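Local coordinates for protein putative conjugative transposon recombinase (Clostridium difficile, PDB 3G13) that probably binds DNA and takes part in strand exchange as a serine recombinase, represented here by its N-terminal resolvase-type domain, at residues S27-Q30 with Y31-M35; K37-K40 with E41-L44. All coordinates share one frame; numbering follows the deposited sequence.

Contact 1. Residues S27-Q30 with Y31-M35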
loop_
_atom_site.group_PDB
_atom_site.type_symbol
_atom_site.label_atom_id
_atom_site.label_comp_id
_atom_site.label_asym_id
_atom_site.label_seq_id
_atom_site.Cartn_x
_atom_site.Cartn_y
_atom_site.Cartn_z
ATOM N N SER A 27 -24.567 -10.348 16.211
ATOM C CA SER A 27 -23.301 -10.634 16.919
ATOM C C SER A 27 -22.365 -9.420 16.953
ATOM O O SER A 27 -21.750 -9.142 17.972
ATOM C CB SER A 27 -22.556 -11.822 16.308
ATOM O OG SER A 27 -23.298 -13.019 16.476
ATOM N N GLN A 28 -22.245 -8.716 15.828
ATOM C CA GLN A 28 -21.423 -7.521 15.767
ATOM C C GLN A 28 -21.971 -6.350 16.566
ATOM O O GLN A 28 -21.219 -5.640 17.212
ATOM C CB GLN A 28 -21.166 -7.113 14.312
ATOM C CG GLN A 28 -20.285 -8.121 13.594
ATOM C CD GLN A 28 -19.876 -7.635 12.206
ATOM O OE1 GLN A 28 -18.953 -6.833 12.070
ATOM N NE2 GLN A 28 -20.562 -8.126 11.175
ATOM N N VAL A 29 -23.284 -6.145 16.517
ATOM C CA VAL A 29 -23.900 -5.174 17.389
ATOM C C VAL A 29 -23.575 -5.450 18.871
ATOM O O VAL A 29 -23.180 -4.522 19.608
ATOM C CB VAL A 29 -25.438 -5.033 17.132
ATOM C CG1 VAL A 29 -26.105 -4.184 18.228
ATOM C CG2 VAL A 29 -25.665 -4.364 15.739
ATOM N N GLN A 30 -23.729 -6.699 19.311
ATOM C CA GLN A 30 -23.402 -6.989 20.718
ATOM C C GLN A 30 -21.904 -6.824 21.019
ATOM O O GLN A 30 -21.551 -6.294 22.054
ATOM C CB GLN A 30 -23.839 -8.403 21.140
ATOM C CG GLN A 30 -25.333 -8.668 21.011
ATOM C CD GLN A 30 -25.704 -9.975 21.678
ATOM O OE1 GLN A 30 -25.034 -10.409 22.620
ATOM N NE2 GLN A 30 -26.758 -10.605 21.204
ATOM N N TYR A 31 -21.043 -7.293 20.111
ATOM C CA TYR A 31 -19.609 -7.194 20.319
ATOM C C TYR A 31 -19.197 -5.733 20.545
ATOM O O TYR A 31 -18.564 -5.418 21.562
ATOM C CB TYR A 31 -18.803 -7.793 19.146
ATOM C CG TYR A 31 -17.341 -7.474 19.311
ATOM C CD1 TYR A 31 -16.565 -8.168 20.234
ATOM C CD2 TYR A 31 -16.745 -6.437 18.591
ATOM C CE1 TYR A 31 -15.212 -7.828 20.434
ATOM C CE2 TYR A 31 -15.411 -6.108 18.775
ATOM C CZ TYR A 31 -14.653 -6.805 19.680
ATOM O OH TYR A 31 -13.321 -6.481 19.866
ATOM N N TYR A 32 -19.544 -4.853 19.604
ATOM C CA TYR A 32 -19.134 -3.442 19.702
ATOM C C TYR A 32 -19.789 -2.693 20.837
ATOM O O TYR A 32 -19.160 -1.857 21.444
ATOM C CB TYR A 32 -19.361 -2.702 18.387
ATOM C CG TYR A 32 -18.352 -3.093 17.332
ATOM C CD1 TYR A 32 -17.004 -2.720 17.459
ATOM C CD2 TYR A 32 -18.747 -3.839 16.202
ATOM C CE1 TYR A 32 -16.063 -3.083 16.459
ATOM C CE2 TYR A 32 -17.838 -4.196 15.213
ATOM C CZ TYR A 32 -16.492 -3.818 15.338
ATOM O OH TYR A 32 -15.604 -4.186 14.340
ATOM N N THR A 33 -21.046 -3.015 21.149
ATOM C CA THR A 33 -21.729 -2.329 22.244
ATOM C C THR A 33 -21.014 -2.631 23.564
ATOM O O THR A 33 -20.738 -1.732 24.325
ATOM C CB THR A 33 -23.240 -2.708 22.340
ATOM O OG1 THR A 33 -23.858 -2.408 21.085
ATOM C CG2 THR A 33 -23.929 -1.901 23.422
ATOM N N ASP A 34 -20.724 -3.897 23.787
ATOM C CA ASP A 34 -20.031 -4.343 24.972
ATOM C C ASP A 34 -18.579 -3.823 24.993
ATOM O O ASP A 34 -18.119 -3.327 26.020
ATOM C CB ASP A 34 -20.075 -5.864 25.012
ATOM C CG ASP A 34 -19.194 -6.460 26.101
ATOM O OD1 ASP A 34 -19.593 -6.432 27.305
ATOM O OD2 ASP A 34 -18.116 -6.963 25.729
HETATM N N MSE A 35 -17.876 -3.930 23.869
HETATM C CA MSE A 35 -16.478 -3.492 23.824
HETATM C C MSE A 35 -16.371 -1.994 24.113
HETATM O O MSE A 35 -15.528 -1.566 24.902
HETATM C CB MSE A 35 -15.805 -3.858 22.495
HETATM C CG MSE A 35 -14.288 -3.654 22.499
HETATM SE SE MSE A 35 -13.837 -1.785 21.898
HETATM C CE MSE A 35 -14.267 -2.131 19.987
HETATM O O HOH W 1 -16.653 -7.458 13.725
#
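Q28 O lies obliquely against the Y32 ring, 3.2 Å from CD2 of Y32, and over the centre of one face of that ring stands CD2 of Y31, 3.8 Å above the plane. Y31 therefore turns an edge to Y32, and Y32 CE1 lies in the plane of the Y31 ring at its rim; one face of Y31 carries M35 CB, offset toward the rim. These rings ride on helix 25-37, the helix of the beta-alpha-beta unit that joins strands 6-14 and 42-51 in the resolvase N-terminal domain. With chi1 at -73°, CG of Y32 lies beside its own backbone N, opposite the carbonyl carbon, and the ring is buried against A10 and C12 of strand 6-14, I47 of strand 42-51 and F80 of strand 78-81. Its hydroxyl is hydrogen-bonded to E111 OE1. A water donates to Q28 OE1 at 2.9 Å and only weakly, at 3.5 Å, to Y32 OH, a loose bridge between the two. The amide of Q28 has a stronger tie at its other end, where NE2 bonds R13 O at the end of strand 6-14, so this buried side chain is held from both its nitrogen and its oxygen. Along the backbone the helical bonds run in i to i+4 steps, Y32 N reaching Q28 O at 3.0 Å in an almost straight bond (N-H...O 176°). T33 adds a side-chain bond to this ladder. Its chi1 of -57° brings the hydroxyl back over the preceding turn, alongside V29 CG1, and V29 O thus accepts twice, from T33 OG1 at 2.7 Å and from T33 N at 3.0 Å, the two donors arriving from opposite faces of the carbonyl plane.

Contact 2. Residues K37-K40 with E41-L44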
loop_
_atom_site.group_PDB
_atom_site.type_symbol
_atom_site.label_atom_id
_atom_site.label_comp_id
_atom_site.label_asym_id
_atom_site.label_seq_id
_atom_site.Cartn_x
_atom_site.Cartn_y
_atom_site.Cartn_z
ATOM N N LYS A 37 -18.445 -0.063 25.733
ATOM C CA LYS A 37 -18.837 0.098 27.156
ATOM C C LYS A 37 -17.760 -0.256 28.160
ATOM O O LYS A 37 -17.846 0.172 29.302
ATOM C CB LYS A 37 -20.091 -0.717 27.491
ATOM C CG LYS A 37 -21.331 0.115 27.669
ATOM C CD LYS A 37 -21.869 0.531 26.303
ATOM C CE LYS A 37 -23.379 0.378 26.280
ATOM N NZ LYS A 37 -23.985 1.467 25.459
ATOM N N LYS A 38 -16.731 -0.994 27.745
ATOM C CA LYS A 38 -15.556 -1.273 28.594
ATOM C C LYS A 38 -14.808 -0.021 29.078
ATOM O O LYS A 38 -14.136 -0.064 30.125
ATOM C CB LYS A 38 -14.544 -2.222 27.892
ATOM C CG LYS A 38 -15.061 -3.636 27.726
ATOM C CD LYS A 38 -14.110 -4.542 26.936
ATOM C CE LYS A 38 -14.521 -6.010 27.146
ATOM N NZ LYS A 38 -13.486 -6.962 26.648
ATOM N N ASN A 39 -14.908 1.065 28.314
ATOM C CA ASN A 39 -14.161 2.271 28.585
ATOM C C ASN A 39 -15.087 3.407 28.947
ATOM O O ASN A 39 -15.817 3.910 28.108
ATOM C CB ASN A 39 -13.358 2.664 27.327
ATOM C CG ASN A 39 -12.344 3.749 27.593
ATOM O OD1 ASN A 39 -12.531 4.613 28.456
ATOM N ND2 ASN A 39 -11.237 3.712 26.846
ATOM N N LYS A 40 -15.019 3.859 30.186
ATOM C CA LYS A 40 -15.924 4.923 30.627
ATOM C C LYS A 40 -15.534 6.313 30.126
ATOM O O LYS A 40 -16.285 7.271 30.311
ATOM C CB LYS A 40 -16.071 4.905 32.148
ATOM C CG LYS A 40 -14.990 5.617 32.896
ATOM C CD LYS A 40 -15.116 5.331 34.397
ATOM C CE LYS A 40 -15.764 6.485 35.205
ATOM N NZ LYS A 40 -15.417 6.318 36.685
ATOM N N GLU A 41 -14.363 6.445 29.502
ATOM C CA GLU A 41 -14.013 7.724 28.834
ATOM C C GLU A 41 -14.697 7.860 27.462
ATOM O O GLU A 41 -14.604 8.902 26.795
ATOM C CB GLU A 41 -12.502 7.826 28.633
ATOM C CG GLU A 41 -11.673 7.623 29.922
ATOM C CD GLU A 41 -10.207 7.959 29.650
ATOM O OE1 GLU A 41 -9.402 7.058 29.398
ATOM O OE2 GLU A 41 -9.882 9.154 29.655
ATOM N N TRP A 42 -15.336 6.778 27.021
ATOM C CA TRP A 42 -15.977 6.716 25.715
ATOM C C TRP A 42 -17.488 6.675 25.857
ATOM O O TRP A 42 -18.019 6.231 26.882
ATOM C CB TRP A 42 -15.584 5.418 24.993
ATOM C CG TRP A 42 -14.112 5.282 24.653
ATOM C CD1 TRP A 42 -13.126 6.231 24.770
ATOM C CD2 TRP A 42 -13.493 4.124 24.101
ATOM N NE1 TRP A 42 -11.918 5.719 24.338
ATOM C CE2 TRP A 42 -12.112 4.428 23.926
ATOM C CE3 TRP A 42 -13.959 2.857 23.759
ATOM C CZ2 TRP A 42 -11.194 3.494 23.404
ATOM C CZ3 TRP A 42 -13.044 1.906 23.261
ATOM C CH2 TRP A 42 -11.674 2.250 23.087
ATOM N N VAL A 43 -18.161 7.112 24.809
ATOM C CA VAL A 43 -19.615 6.984 24.688
ATOM C C VAL A 43 -19.886 6.487 23.280
ATOM O O VAL A 43 -19.284 6.975 22.328
ATOM C CB VAL A 43 -20.391 8.317 25.060
ATOM C CG1 VAL A 43 -19.976 9.506 24.163
ATOM C CG2 VAL A 43 -21.924 8.105 25.017
ATOM N N LEU A 44 -20.761 5.482 23.168
ATOM C CA LEU A 44 -21.186 4.934 21.880
ATOM C C LEU A 44 -22.004 5.974 21.111
ATOM O O LEU A 44 -23.014 6.488 21.631
ATOM C CB LEU A 44 -21.994 3.638 22.079
ATOM C CG LEU A 44 -22.650 2.926 20.870
ATOM C CD1 LEU A 44 -21.631 2.456 19.848
ATOM C CD2 LEU A 44 -23.523 1.766 21.374
HETATM O O HOH W 2 -8.953 5.729 27.192
#
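The chain reverses through a type I beta turn from N39 to W42, closed by W42 N donating to N39 O at 3.1 Å, with the donor standing above the carbonyl plane instead of on a lone pair. The side chain of N39 bridges the bend a second time: OD1 accepts from E41 N at 2.8 Å, the donor tilted 25° from the amide plane, and the CB and CG of E41 pass close beside the same oxygen. With chi1 at -169°, CG of N39 points away from its backbone N and the amide swings over the indole of W42. The two groups are stacked, their planes 25° apart, and ND2 sits 3.1 Å above the ring, nearest CE2 and offset toward the rim. One step back along the side chain, CB lies over the six-membered ring, 3.9 Å from its centroid, in a CH-pi contact. The amide is thus fixed three ways, by its oxygen in the turn, by the indole beneath it, and by a water that accepts from ND2 at 3.1 Å and donates to E41 OE1 at 2.6 Å. W42 itself also packs on L6 and V8 of strand 6-14 and on M35 of the helix, which places the indole between the turn and the body of the domain. Farther along, the bent chain of K37 brings NZ to 4.1 Å from L44 CD2, a loose van der Waals approach of the ammonium group to a methyl. Backbone bonds from E41 and V43 to L6, and from V43 to V8, set the new strand beside strand 6-14. Geometrically this is an Asx turn merged with a type I turn, at the point where helix 25-37 of a beta-alpha-beta crossover gives way to strand 42-51.

Overall arrangement
Contact 1 and contact 2 follow one another in the same beta-alpha-beta unit, their centres about 13 Å apart. Contact 1 lies within the helix and is partly buried: Q28 and Y32 face the sheet, while Q30, Y31 and D34 are exposed. Contact 2 is a surface contact at the C-terminal end of that helix, with none of its touching residues buried. Helical backbone bonds and tyrosines dominate the first; a side-chain-supported turn and an amide-indole stack mark the second. They meet directly where M35 SE packs on W42 CZ3 at 4.0 Å, and T33 OG1 comes to 4.2 Å from L44 CD2, joining helix to edge strand.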